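PDB 2PHP: bifunctional thiamine biosynthesis protein ThiDN from Methanocaldococcus jannaschii DSM 2661, which probably phosphorylates hydroxymethylpyrimidine and its phosphate and, through its C-terminal ThiN domain, the part in this crystal, condenses the pyrimidine and thiazole units into thiamine phosphate. Local coordinates for residues Ala51-Arg56 / Gly69-Gly74; Glu9-Asn14 / Glu39-Pro44; Lys45-Val50 / Ala75-Ala80; Leu15-Tyr20 / Asp166-Val171. All blocks are in the same frame, centred on the assembly; numbering follows the deposited sequence.

In the fold
From the N terminus, helix 8-22 supplies the first segments of both contact 2 and contact 4. Contact 2 closes first, bringing the start of that helix against strand 37-40 and the loop after it. Contact 3 then opens in the loop 45-50 and closes at the start of helix 77-87; nested inside it, contact 1 pairs the edge strand 71-73 with strand 50-53. Contact 4 closes last, when helix 167-185 returns beside helix 8-22. Its long loop encloses contacts 1 and 3 and crosses contact 2. Contact 2 touches contact 4 through Glu39, whose OE1 reaches Ala167 N, so the first helix, the sheet and the last helix are tied at one point.

Contact 1: Ala51-Arg56 / Gly69-Gly74; sequences AALTGR and GDIEFG
Phe73 has chi1 at -83°, its CG anti to the carbonyl carbon, and this puts the ring beside Ala51, whose methyl meets its face. Thr54 takes chi1 of 48°, which puts OG1 in the crowded position between backbone N and carbonyl carbon, facing residues 69-74. The methyl of Ala51 sits squarely above the aromatic face, Ala51 CB lying 3.7 Å from the Phe73 ring centroid and 4° off its normal, a CH-pi contact. On the same side of the sheet the side chains of Leu53 and Ile71 cross obliquely, Leu53 CD2 coming to 4.0 Å from Ile71 CG1. Ala52 and Glu72 form the antiparallel hydrogen-bonded pair, with Ala52 N to Glu72 O 3.1 Å and Glu72 N to Ala52 O 3.0 Å. Beyond them the pairing continues through Thr54 N to Asp70 O, 2.9 Å, the donor lying in the carbonyl plane. A side chain then takes over: Thr54 OG1 accepts from Asp70 N at 2.8 Å, and the same hydroxyl is hydrogen-bonded to Tyr66 of a second subunit. Gly69 is all but obligatory, since a CB there would run into Thr54 OG1 and Gly55 N. Strand 71-73, the outermost of the sheet within this chain, is zipped to strand 50-53, which bonds on its far side to strand 37-40; helix 8-22 packs over the face carrying Ala51 and Ile71, with Leu15 touching both.

Contact 2: Glu9-Asn14 / Glu39-Pro44; sequences EKVIKN and ESLPFP
Val11 and Glu39 bury most of this contact and slide past each other in opposite directions, the valine reaching from the helix to the strand and the glutamate from the strand to the helix. Val11 CG1, anti to its own backbone N, rests on the strand backbone 3.5 Å from Glu39 O. The other methyl, Val11 CG2, lies between Ser40 O and the carboxylate of Glu39, and also meets Leu41 CD2 at 4.0 Å. Glu39 leaves its strand with CG anti to the backbone N (chi1 -169°) and runs out extended, so that its carboxylate arrives one helical turn further on, at Asn14. There Asn14 ND2 donates to Glu39 OE2 at 2.9 Å, nearly straight at 167°, into the syn lone pair and close to the amide plane, with amide and carboxylate planes 33° apart. This is helix-on-sheet packing in the ThiN domain: helix 8-22 packs against strand 37-40, an inner strand flanked by 50-53 and 95-100. The carboxylate has further partners: OE2 a salt bridge to Arg94, and OE1 a hydrogen bond from Ala167 N, in the first turn of helix 167-185. An alanine in place of Glu39 would remove all three polar links and would probably loosen the join between the two helices and the strand. With Arg94 and a helix N terminus so close, the carboxylate is likely to stay ionised.

Contact 3: Lys45-Val50 / Ala75-Ala80; sequences KDFKDV and ASEHIA
Ser76 is the N-cap of helix 77-87, and this contact packs the newly started helix against the short 3-10 turn that leads into strand 50-53. The capping bond runs from Ile79 N to Ser76 OG at 3.2 Å, though the hydroxyl is less surely placed. Phe47 carries the other side. Its CG occupies the crowded position between backbone N and carbonyl carbon (chi1 83°), which stands the ring up beside Glu77, the two side chains pointing the same way. Glu77 CG sits over the ring face, 3.4 Å from the Phe47 centroid and 11° off the normal, a CH-pi contact made by the aliphatic part of an acidic residue. The opposite face is backed by Lys48 CG, so the ring is sandwiched between two methylenes. At the root of the ring, Ala80 CB packs tightly, 3.4 Å from Phe47 CB and 3.8 Å from Val50 CG2. Helix 77-87 packs on the face of the sheet opposite helix 8-22, where Val50 also touches Ile83 and Leu84 further along the helix, and Ala38 and Ser40 on the neighbouring strand. The turn itself is held by Val50 N to Phe47 O, 3.0 Å. At the mouth of the helix a water lies 2.9 Å from Val50 O and takes a weak hydrogen bond from Ser76 N at 2.8 Å.

Contact 4: Leu15-Tyr20 / Asp166-Val171; sequences LSYAIY and DAIEVV
Ala18 is the centre of the contact: its CB lies 3.7 Å from Ala167 CB and 3.6 Å from Val171 CG2, and it also rests on the carbonyl of Ala167. One turn earlier Leu15 closes the same seam, with Leu15 CD2 at 3.6 Å from Ala167 CB. On the outer flank Ile168 reaches across with CG1 anti to its carbonyl carbon (chi1 -57°) and its chain stretched out, so that CD1 meets Tyr17 CD2 at 3.6 Å. It comes at the edge of the tyrosine ring, CG1 lying in the ring plane, and the two side chains cross at about a right angle. An alanine in place of Ile168 would lack the CG1 and CD1 that reach Tyr17, and the packing at this ring edge would probably be looser. Around this shell, Asp166 fixes the start of helix 167-185 as its N-cap, Asp166 OD1 accepting from Glu169 N at 2.8 Å. Tyr17 and Ile168 are also packed by Tyr5 and Lys13 of a neighbouring subunit. Leu15, Ile19 and Val171 all reach down to strand 37-40. Two nearly parallel helices, their axes 22° apart in direction and 8.3 Å apart at closest approach, a spacing consistent with the small Ala18 and Ala167 between them, thus lie side by side on one face of the mixed sheet, as in layered alpha/beta folds.

Contact 1: Ala51-Arg56 / Gly69-Gly74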
loop_
_atom_site.group_PDB
_atom_site.type_symbol
_atom_site.label_atom_id
_atom_site.label_comp_id
_atom_site.label_asym_id
_atom_site.label_seq_id
_atom_site.Cartn_x
_atom_site.Cartn_y
_atom_site.Cartn_z
ATOM N N ALA B 51 -19.619 -8.574 0.788
ATOM C CA ALA B 51 -18.436 -7.703 0.737
ATOM C C ALA B 51 -17.156 -8.436 1.141
ATOM O O ALA B 51 -17.182 -9.341 1.985
ATOM C CB ALA B 51 -18.632 -6.488 1.629
ATOM N N ALA B 52 -16.040 -8.029 0.537
ATOM C CA ALA B 52 -14.736 -8.631 0.821
ATOM C C ALA B 52 -13.605 -7.814 0.192
ATOM O O ALA B 52 -13.860 -6.787 -0.431
ATOM C CB ALA B 52 -14.706 -10.050 0.293
ATOM N N LEU B 53 -12.362 -8.273 0.346
ATOM C CA LEU B 53 -11.213 -7.563 -0.217
ATOM C C LEU B 53 -11.194 -7.654 -1.729
ATOM O O LEU B 53 -11.511 -8.692 -2.289
ATOM C CB LEU B 53 -9.898 -8.133 0.331
ATOM C CG LEU B 53 -9.658 -7.921 1.823
ATOM C CD1 LEU B 53 -8.413 -8.651 2.276
ATOM C CD2 LEU B 53 -9.538 -6.441 2.100
ATOM N N THR B 54 -10.825 -6.559 -2.383
ATOM C CA THR B 54 -10.740 -6.526 -3.838
ATOM C C THR B 54 -9.446 -7.253 -4.219
ATOM O O THR B 54 -9.292 -7.730 -5.336
ATOM C CB THR B 54 -10.723 -5.067 -4.356
ATOM O OG1 THR B 54 -9.770 -4.304 -3.604
ATOM C CG2 THR B 54 -12.108 -4.432 -4.211
ATOM N N GLY B 55 -8.520 -7.327 -3.267
ATOM C CA GLY B 55 -7.272 -8.044 -3.481
ATOM C C GLY B 55 -7.369 -9.307 -2.638
ATOM O O GLY B 55 -8.368 -10.024 -2.709
ATOM N N ARG B 56 -6.350 -9.571 -1.829
ATOM C CA ARG B 56 -6.335 -10.733 -0.949
ATOM C C ARG B 56 -5.261 -10.563 0.108
ATOM O O ARG B 56 -4.506 -9.597 0.075
ATOM C CB ARG B 56 -6.079 -12.020 -1.742
ATOM C CG ARG B 56 -7.376 -12.709 -2.189
ATOM C CD ARG B 56 -7.170 -14.172 -2.545
ATOM N NE ARG B 56 -8.454 -14.855 -2.696
ATOM C CZ ARG B 56 -8.605 -16.174 -2.806
ATOM N NH1 ARG B 56 -7.549 -16.974 -2.788
ATOM N NH2 ARG B 56 -9.823 -16.695 -2.900
ATOM N N GLY B 69 -5.873 -4.456 -1.189
ATOM C CA GLY B 69 -7.168 -4.045 -1.701
ATOM C C GLY B 69 -8.082 -3.388 -0.679
ATOM O O GLY B 69 -7.684 -3.135 0.465
ATOM N N ASP B 70 -9.315 -3.119 -1.097
ATOM C CA ASP B 70 -10.306 -2.474 -0.245
ATOM C C ASP B 70 -11.500 -3.381 -0.041
ATOM O O ASP B 70 -11.706 -4.333 -0.794
ATOM C CB ASP B 70 -10.803 -1.177 -0.894
ATOM C CG ASP B 70 -9.671 -0.280 -1.333
ATOM O OD1 ASP B 70 -8.831 0.077 -0.481
ATOM O OD2 ASP B 70 -9.626 0.063 -2.533
ATOM N N ILE B 71 -12.295 -3.073 0.978
ATOM C CA ILE B 71 -13.481 -3.856 1.236
ATOM C C ILE B 71 -14.600 -3.266 0.404
ATOM O O ILE B 71 -14.922 -2.092 0.528
ATOM C CB ILE B 71 -13.866 -3.820 2.711
ATOM C CG1 ILE B 71 -12.807 -4.560 3.518
ATOM C CG2 ILE B 71 -15.226 -4.455 2.904
ATOM C CD1 ILE B 71 -13.039 -4.533 5.009
ATOM N N GLU B 72 -15.174 -4.092 -0.457
ATOM C CA GLU B 72 -16.248 -3.653 -1.317
ATOM C C GLU B 72 -17.212 -4.802 -1.578
ATOM O O GLU B 72 -16.807 -5.976 -1.613
ATOM C CB GLU B 72 -15.672 -3.151 -2.642
ATOM C CG GLU B 72 -14.697 -1.995 -2.486
ATOM C CD GLU B 72 -15.273 -0.678 -2.972
ATOM O OE1 GLU B 72 -16.401 -0.326 -2.554
ATOM O OE2 GLU B 72 -14.580 -0.006 -3.770
ATOM N N PHE B 73 -18.486 -4.458 -1.759
ATOM C CA PHE B 73 -19.502 -5.448 -2.060
ATOM C C PHE B 73 -19.277 -5.976 -3.472
ATOM O O PHE B 73 -18.905 -5.227 -4.373
ATOM C CB PHE B 73 -20.898 -4.828 -1.955
ATOM C CG PHE B 73 -21.421 -4.791 -0.564
ATOM C CD1 PHE B 73 -22.090 -5.892 -0.035
ATOM C CD2 PHE B 73 -21.185 -3.685 0.251
ATOM C CE1 PHE B 73 -22.512 -5.897 1.286
ATOM C CE2 PHE B 73 -21.602 -3.681 1.576
ATOM C CZ PHE B 73 -22.267 -4.787 2.097
ATOM N N GLY B 74 -19.514 -7.268 -3.658
ATOM C CA GLY B 74 -19.326 -7.866 -4.958
ATOM C C GLY B 74 -17.876 -8.155 -5.268
ATOM O O GLY B 74 -17.556 -8.644 -6.340
#

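Contact 2: Glu9-Asn14 / Glu39-Pro44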
loop_
_atom_site.group_PDB
_atom_site.type_symbol
_atom_site.label_atom_id
_atom_site.label_comp_id
_atom_site.label_asym_id
_atom_site.label_seq_id
_atom_site.Cartn_x
_atom_site.Cartn_y
_atom_site.Cartn_z
ATOM N N GLU B 9 -23.653 -0.783 6.063
ATOM C CA GLU B 9 -22.708 -0.126 6.959
ATOM C C GLU B 9 -22.255 -1.115 8.030
ATOM O O GLU B 9 -21.067 -1.216 8.346
ATOM C CB GLU B 9 -23.357 1.091 7.626
ATOM C CG GLU B 9 -22.410 1.892 8.505
ATOM C CD GLU B 9 -23.101 3.029 9.244
ATOM O OE1 GLU B 9 -24.065 3.609 8.696
ATOM O OE2 GLU B 9 -22.666 3.351 10.368
ATOM N N LYS B 10 -23.209 -1.841 8.601
ATOM C CA LYS B 10 -22.861 -2.814 9.624
ATOM C C LYS B 10 -21.866 -3.844 9.094
ATOM O O LYS B 10 -20.884 -4.173 9.758
ATOM C CB LYS B 10 -24.116 -3.509 10.158
ATOM C CG LYS B 10 -23.840 -4.535 11.247
ATOM C CD LYS B 10 -23.414 -3.864 12.544
ATOM C CE LYS B 10 -23.138 -4.889 13.632
ATOM N NZ LYS B 10 -22.721 -4.246 14.909
ATOM N N VAL B 11 -22.122 -4.353 7.891
ATOM C CA VAL B 11 -21.242 -5.342 7.272
ATOM C C VAL B 11 -19.838 -4.774 7.038
ATOM O O VAL B 11 -18.837 -5.421 7.359
ATOM C CB VAL B 11 -21.818 -5.834 5.925
ATOM C CG1 VAL B 11 -20.769 -6.647 5.162
ATOM C CG2 VAL B 11 -23.063 -6.688 6.172
ATOM N N ILE B 12 -19.764 -3.575 6.471
ATOM C CA ILE B 12 -18.471 -2.946 6.225
ATOM C C ILE B 12 -17.716 -2.758 7.543
ATOM O O ILE B 12 -16.511 -2.986 7.603
ATOM C CB ILE B 12 -18.627 -1.575 5.530
ATOM C CG1 ILE B 12 -19.163 -1.768 4.105
ATOM C CG2 ILE B 12 -17.289 -0.829 5.535
ATOM C CD1 ILE B 12 -18.319 -2.654 3.225
ATOM N N LYS B 13 -18.425 -2.348 8.595
ATOM C CA LYS B 13 -17.790 -2.149 9.898
ATOM C C LYS B 13 -17.275 -3.464 10.502
ATOM O O LYS B 13 -16.213 -3.487 11.134
ATOM C CB LYS B 13 -18.754 -1.487 10.895
ATOM C CG LYS B 13 -18.989 -0.004 10.687
ATOM C CD LYS B 13 -19.709 0.611 11.890
ATOM C CE LYS B 13 -20.214 2.013 11.557
ATOM N NZ LYS B 13 -21.295 2.467 12.465
ATOM N N ASN B 14 -18.022 -4.550 10.311
ATOM C CA ASN B 14 -17.610 -5.844 10.844
ATOM C C ASN B 14 -16.352 -6.328 10.135
ATOM O O ASN B 14 -15.400 -6.764 10.775
ATOM C CB ASN B 14 -18.724 -6.881 10.685
ATOM C CG ASN B 14 -19.897 -6.607 11.592
ATOM O OD1 ASN B 14 -19.735 -6.037 12.674
ATOM N ND2 ASN B 14 -21.087 -7.026 11.168
ATOM N N GLU B 39 -18.315 -11.116 4.139
ATOM C CA GLU B 39 -19.501 -11.096 4.980
ATOM C C GLU B 39 -20.649 -10.580 4.128
ATOM O O GLU B 39 -20.480 -9.659 3.318
ATOM C CB GLU B 39 -19.300 -10.191 6.193
ATOM C CG GLU B 39 -20.407 -10.328 7.245
ATOM C CD GLU B 39 -20.187 -9.430 8.458
ATOM O OE1 GLU B 39 -19.093 -9.497 9.067
ATOM O OE2 GLU B 39 -21.112 -8.660 8.814
ATOM N N SER B 40 -21.819 -11.183 4.310
ATOM C CA SER B 40 -22.990 -10.795 3.546
ATOM C C SER B 40 -24.052 -10.134 4.399
ATOM O O SER B 40 -24.013 -10.174 5.638
ATOM C CB SER B 40 -23.630 -12.019 2.907
ATOM O OG SER B 40 -24.293 -12.783 3.902
ATOM N N LEU B 41 -25.008 -9.527 3.706
ATOM C CA LEU B 41 -26.155 -8.919 4.353
ATOM C C LEU B 41 -27.024 -10.142 4.653
ATOM O O LEU B 41 -26.800 -11.229 4.095
ATOM C CB LEU B 41 -26.887 -8.009 3.369
ATOM C CG LEU B 41 -26.274 -6.661 2.999
ATOM C CD1 LEU B 41 -26.977 -6.111 1.754
ATOM C CD2 LEU B 41 -26.403 -5.698 4.180
ATOM N N PRO B 42 -28.018 -9.999 5.538
ATOM C CA PRO B 42 -28.862 -11.164 5.823
ATOM C C PRO B 42 -29.606 -11.584 4.546
ATOM O O PRO B 42 -29.932 -10.735 3.717
ATOM C CB PRO B 42 -29.809 -10.643 6.909
ATOM C CG PRO B 42 -28.974 -9.581 7.597
ATOM C CD PRO B 42 -28.335 -8.874 6.434
ATOM N N PHE B 43 -29.850 -12.885 4.383
ATOM C CA PHE B 43 -30.556 -13.402 3.209
ATOM C C PHE B 43 -30.001 -12.823 1.902
ATOM O O PHE B 43 -30.734 -12.220 1.111
ATOM C CB PHE B 43 -32.053 -13.081 3.326
ATOM C CG PHE B 43 -32.691 -13.642 4.570
ATOM C CD1 PHE B 43 -32.942 -15.010 4.684
ATOM C CD2 PHE B 43 -32.953 -12.821 5.663
ATOM C CE1 PHE B 43 -33.438 -15.550 5.869
ATOM C CE2 PHE B 43 -33.449 -13.358 6.852
ATOM C CZ PHE B 43 -33.688 -14.730 6.950
ATOM N N PRO B 44 -28.696 -13.011 1.649
ATOM C CA PRO B 44 -28.096 -12.478 0.418
ATOM C C PRO B 44 -28.726 -13.043 -0.858
ATOM O O PRO B 44 -28.965 -14.246 -0.958
ATOM C CB PRO B 44 -26.622 -12.853 0.563
ATOM C CG PRO B 44 -26.689 -14.154 1.326
ATOM C CD PRO B 44 -27.730 -13.845 2.391
#

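Contact 3: Lys45-Val50 / Ala75-Ala80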
loop_
_atom_site.group_PDB
_atom_site.type_symbol
_atom_site.label_atom_id
_atom_site.label_comp_id
_atom_site.label_asym_id
_atom_site.label_seq_id
_atom_site.Cartn_x
_atom_site.Cartn_y
_atom_site.Cartn_z
ATOM N N LYS B 45 -28.989 -12.163 -1.822
ATOM C CA LYS B 45 -29.587 -12.558 -3.097
ATOM C C LYS B 45 -28.559 -13.042 -4.116
ATOM O O LYS B 45 -28.861 -13.892 -4.951
ATOM C CB LYS B 45 -30.391 -11.390 -3.679
ATOM C CG LYS B 45 -31.920 -11.552 -3.593
ATOM C CD LYS B 45 -32.434 -11.795 -2.162
ATOM C CE LYS B 45 -32.348 -13.266 -1.733
ATOM N NZ LYS B 45 -33.206 -14.169 -2.563
ATOM N N ASP B 46 -27.349 -12.496 -4.050
ATOM C CA ASP B 46 -26.265 -12.880 -4.954
ATOM C C ASP B 46 -24.947 -12.325 -4.413
ATOM O O ASP B 46 -24.943 -11.617 -3.404
ATOM C CB ASP B 46 -26.521 -12.353 -6.375
ATOM C CG ASP B 46 -26.742 -10.851 -6.413
ATOM O OD1 ASP B 46 -26.001 -10.119 -5.714
ATOM O OD2 ASP B 46 -27.653 -10.403 -7.147
ATOM N N PHE B 47 -23.838 -12.628 -5.088
ATOM C CA PHE B 47 -22.527 -12.182 -4.628
ATOM C C PHE B 47 -22.419 -10.676 -4.429
ATOM O O PHE B 47 -21.522 -10.200 -3.742
ATOM C CB PHE B 47 -21.431 -12.674 -5.584
ATOM C CG PHE B 47 -21.238 -11.814 -6.801
ATOM C CD1 PHE B 47 -20.319 -10.767 -6.788
ATOM C CD2 PHE B 47 -21.957 -12.060 -7.965
ATOM C CE1 PHE B 47 -20.117 -9.983 -7.920
ATOM C CE2 PHE B 47 -21.762 -11.280 -9.102
ATOM C CZ PHE B 47 -20.844 -10.241 -9.079
ATOM N N LYS B 48 -23.342 -9.928 -5.023
ATOM C CA LYS B 48 -23.341 -8.475 -4.891
ATOM C C LYS B 48 -23.724 -8.049 -3.472
ATOM O O LYS B 48 -23.408 -6.943 -3.049
ATOM C CB LYS B 48 -24.316 -7.842 -5.883
ATOM C CG LYS B 48 -23.991 -8.070 -7.345
ATOM C CD LYS B 48 -22.698 -7.392 -7.736
ATOM C CE LYS B 48 -22.772 -6.828 -9.158
ATOM N NZ LYS B 48 -23.198 -7.827 -10.182
ATOM N N ASP B 49 -24.415 -8.921 -2.744
ATOM C CA ASP B 49 -24.795 -8.612 -1.376
ATOM C C ASP B 49 -23.692 -9.068 -0.429
ATOM O O ASP B 49 -23.874 -9.070 0.782
ATOM C CB ASP B 49 -26.108 -9.310 -0.995
ATOM C CG ASP B 49 -27.320 -8.730 -1.713
ATOM O OD1 ASP B 49 -27.222 -7.618 -2.273
ATOM O OD2 ASP B 49 -28.384 -9.390 -1.701
ATOM N N VAL B 50 -22.544 -9.452 -0.988
ATOM C CA VAL B 50 -21.412 -9.917 -0.181
ATOM C C VAL B 50 -20.204 -8.999 -0.331
ATOM O O VAL B 50 -19.804 -8.684 -1.452
ATOM C CB VAL B 50 -20.979 -11.343 -0.599
ATOM C CG1 VAL B 50 -19.875 -11.847 0.328
ATOM C CG2 VAL B 50 -22.180 -12.280 -0.576
ATOM N N ALA B 75 -16.984 -7.867 -4.328
ATOM C CA ALA B 75 -15.569 -8.127 -4.579
ATOM C C ALA B 75 -15.255 -9.604 -4.805
ATOM O O ALA B 75 -14.475 -9.932 -5.697
ATOM C CB ALA B 75 -14.698 -7.581 -3.442
ATOM N N SER B 76 -15.871 -10.499 -4.029
ATOM C CA SER B 76 -15.576 -11.929 -4.163
ATOM C C SER B 76 -16.708 -12.912 -4.487
ATOM O O SER B 76 -17.449 -13.328 -3.602
ATOM C CB SER B 76 -14.854 -12.419 -2.892
ATOM O OG SER B 76 -14.546 -13.807 -2.971
ATOM N N GLU B 77 -16.823 -13.305 -5.752
ATOM C CA GLU B 77 -17.838 -14.280 -6.142
ATOM C C GLU B 77 -17.519 -15.631 -5.499
ATOM O O GLU B 77 -18.412 -16.337 -5.037
ATOM C CB GLU B 77 -17.869 -14.445 -7.658
ATOM C CG GLU B 77 -18.602 -13.334 -8.376
ATOM C CD GLU B 77 -18.300 -13.304 -9.857
ATOM O OE1 GLU B 77 -18.413 -14.366 -10.503
ATOM O OE2 GLU B 77 -17.949 -12.215 -10.373
ATOM N N HIS B 78 -16.232 -15.967 -5.467
ATOM C CA HIS B 78 -15.749 -17.228 -4.905
ATOM C C HIS B 78 -16.240 -17.507 -3.481
ATOM O O HIS B 78 -16.952 -18.481 -3.259
ATOM C CB HIS B 78 -14.217 -17.251 -4.934
ATOM C CG HIS B 78 -13.621 -18.534 -4.444
ATOM N ND1 HIS B 78 -13.680 -19.706 -5.166
ATOM C CD2 HIS B 78 -12.967 -18.830 -3.293
ATOM C CE1 HIS B 78 -13.090 -20.672 -4.479
ATOM N NE2 HIS B 78 -12.649 -20.166 -3.341
ATOM N N ILE B 79 -15.859 -16.665 -2.520
ATOM C CA ILE B 79 -16.290 -16.863 -1.137
ATOM C C ILE B 79 -17.791 -16.593 -1.007
ATOM O O ILE B 79 -18.445 -17.103 -0.098
ATOM C CB ILE B 79 -15.533 -15.924 -0.155
ATOM C CG1 ILE B 79 -14.022 -16.160 -0.241
ATOM C CG2 ILE B 79 -16.009 -16.167 1.269
ATOM C CD1 ILE B 79 -13.578 -17.515 0.243
ATOM N N ALA B 80 -18.335 -15.788 -1.913
ATOM C CA ALA B 80 -19.760 -15.489 -1.883
ATOM C C ALA B 80 -20.556 -16.780 -2.123
ATOM O O ALA B 80 -21.576 -17.014 -1.473
ATOM C CB ALA B 80 -20.101 -14.455 -2.949
HETATM O O HOH W 1 -18.565 -10.663 -3.153
#

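Contact 4: Leu15-Tyr20 / Asp166-Val171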
loop_
_atom_site.group_PDB
_atom_site.type_symbol
_atom_site.label_atom_id
_atom_site.label_comp_id
_atom_site.label_asym_id
_atom_site.label_seq_id
_atom_site.Cartn_x
_atom_site.Cartn_y
_atom_site.Cartn_z
ATOM N N LEU B 15 -16.354 -6.245 8.810
ATOM C CA LEU B 15 -15.196 -6.665 8.024
ATOM C C LEU B 15 -13.962 -5.835 8.374
ATOM O O LEU B 15 -12.863 -6.372 8.540
ATOM C CB LEU B 15 -15.497 -6.543 6.528
ATOM C CG LEU B 15 -16.295 -7.719 5.962
ATOM C CD1 LEU B 15 -16.892 -7.372 4.610
ATOM C CD2 LEU B 15 -15.367 -8.918 5.864
ATOM N N SER B 16 -14.153 -4.522 8.479
ATOM C CA SER B 16 -13.069 -3.611 8.808
ATOM C C SER B 16 -12.446 -3.934 10.164
ATOM O O SER B 16 -11.218 -3.947 10.301
ATOM C CB SER B 16 -13.579 -2.174 8.807
ATOM O OG SER B 16 -14.048 -1.815 7.520
ATOM N N TYR B 17 -13.278 -4.199 11.168
ATOM C CA TYR B 17 -12.735 -4.514 12.482
ATOM C C TYR B 17 -12.070 -5.886 12.460
ATOM O O TYR B 17 -11.054 -6.094 13.113
ATOM C CB TYR B 17 -13.827 -4.484 13.560
ATOM C CG TYR B 17 -13.261 -4.702 14.943
ATOM C CD1 TYR B 17 -12.351 -3.796 15.494
ATOM C CD2 TYR B 17 -13.596 -5.830 15.686
ATOM C CE1 TYR B 17 -11.786 -4.012 16.753
ATOM C CE2 TYR B 17 -13.041 -6.055 16.942
ATOM C CZ TYR B 17 -12.138 -5.144 17.465
ATOM O OH TYR B 17 -11.573 -5.377 18.697
ATOM N N ALA B 18 -12.645 -6.822 11.708
ATOM C CA ALA B 18 -12.065 -8.156 11.609
ATOM C C ALA B 18 -10.646 -8.056 11.059
ATOM O O ALA B 18 -9.752 -8.770 11.515
ATOM C CB ALA B 18 -12.913 -9.038 10.698
ATOM N N ILE B 19 -10.444 -7.162 10.087
ATOM C CA ILE B 19 -9.133 -6.971 9.467
ATOM C C ILE B 19 -8.166 -6.307 10.459
ATOM O O ILE B 19 -6.978 -6.659 10.526
ATOM C CB ILE B 19 -9.233 -6.090 8.180
ATOM C CG1 ILE B 19 -10.120 -6.771 7.135
ATOM C CG2 ILE B 19 -7.850 -5.844 7.599
ATOM C CD1 ILE B 19 -9.577 -8.092 6.636
ATOM N N TYR B 20 -8.680 -5.347 11.223
ATOM C CA TYR B 20 -7.874 -4.650 12.218
ATOM C C TYR B 20 -7.329 -5.684 13.208
ATOM O O TYR B 20 -6.186 -5.580 13.665
ATOM C CB TYR B 20 -8.732 -3.607 12.938
ATOM C CG TYR B 20 -8.085 -2.971 14.152
ATOM C CD1 TYR B 20 -7.208 -1.889 14.027
ATOM C CD2 TYR B 20 -8.358 -3.453 15.436
ATOM C CE1 TYR B 20 -6.619 -1.302 15.158
ATOM C CE2 TYR B 20 -7.778 -2.878 16.565
ATOM C CZ TYR B 20 -6.912 -1.806 16.422
ATOM O OH TYR B 20 -6.348 -1.256 17.555
ATOM N N ASP B 166 -20.620 -13.520 11.616
ATOM C CA ASP B 166 -20.072 -12.312 11.008
ATOM C C ASP B 166 -18.555 -12.417 10.945
ATOM O O ASP B 166 -17.957 -13.319 11.545
ATOM C CB ASP B 166 -20.494 -11.043 11.763
ATOM C CG ASP B 166 -20.117 -11.072 13.227
ATOM O OD1 ASP B 166 -18.943 -11.370 13.552
ATOM O OD2 ASP B 166 -21.003 -10.776 14.054
ATOM N N ALA B 167 -17.937 -11.497 10.210
ATOM C CA ALA B 167 -16.493 -11.509 10.024
ATOM C C ALA B 167 -15.677 -11.526 11.316
ATOM O O ALA B 167 -14.632 -12.172 11.376
ATOM C CB ALA B 167 -16.069 -10.322 9.152
ATOM N N ILE B 168 -16.144 -10.811 12.334
ATOM C CA ILE B 168 -15.426 -10.758 13.599
ATOM C C ILE B 168 -15.435 -12.120 14.276
ATOM O O ILE B 168 -14.428 -12.550 14.837
ATOM C CB ILE B 168 -16.041 -9.722 14.563
ATOM C CG1 ILE B 168 -16.056 -8.339 13.901
ATOM C CG2 ILE B 168 -15.223 -9.674 15.856
ATOM C CD1 ILE B 168 -16.716 -7.246 14.733
ATOM N N GLU B 169 -16.573 -12.803 14.212
ATOM C CA GLU B 169 -16.688 -14.118 14.812
ATOM C C GLU B 169 -15.756 -15.086 14.086
ATOM O O GLU B 169 -15.147 -15.959 14.703
ATOM C CB GLU B 169 -18.124 -14.626 14.719
ATOM C CG GLU B 169 -18.400 -15.792 15.650
ATOM C CD GLU B 169 -19.827 -16.290 15.566
ATOM O OE1 GLU B 169 -20.167 -16.956 14.560
ATOM O OE2 GLU B 169 -20.608 -16.010 16.504
ATOM N N VAL B 170 -15.648 -14.922 12.770
ATOM C CA VAL B 170 -14.788 -15.781 11.972
ATOM C C VAL B 170 -13.319 -15.588 12.358
ATOM O O VAL B 170 -12.577 -16.560 12.537
ATOM C CB VAL B 170 -14.970 -15.495 10.470
ATOM C CG1 VAL B 170 -13.861 -16.169 9.667
ATOM C CG2 VAL B 170 -16.321 -16.012 10.015
ATOM N N VAL B 171 -12.909 -14.332 12.494
ATOM C CA VAL B 171 -11.533 -14.015 12.853
ATOM C C VAL B 171 -11.158 -14.521 14.248
ATOM O O VAL B 171 -10.005 -14.904 14.486
ATOM C CB VAL B 171 -11.273 -12.497 12.736
ATOM C CG1 VAL B 171 -10.009 -12.108 13.464
ATOM C CG2 VAL B 171 -11.132 -12.134 11.265
#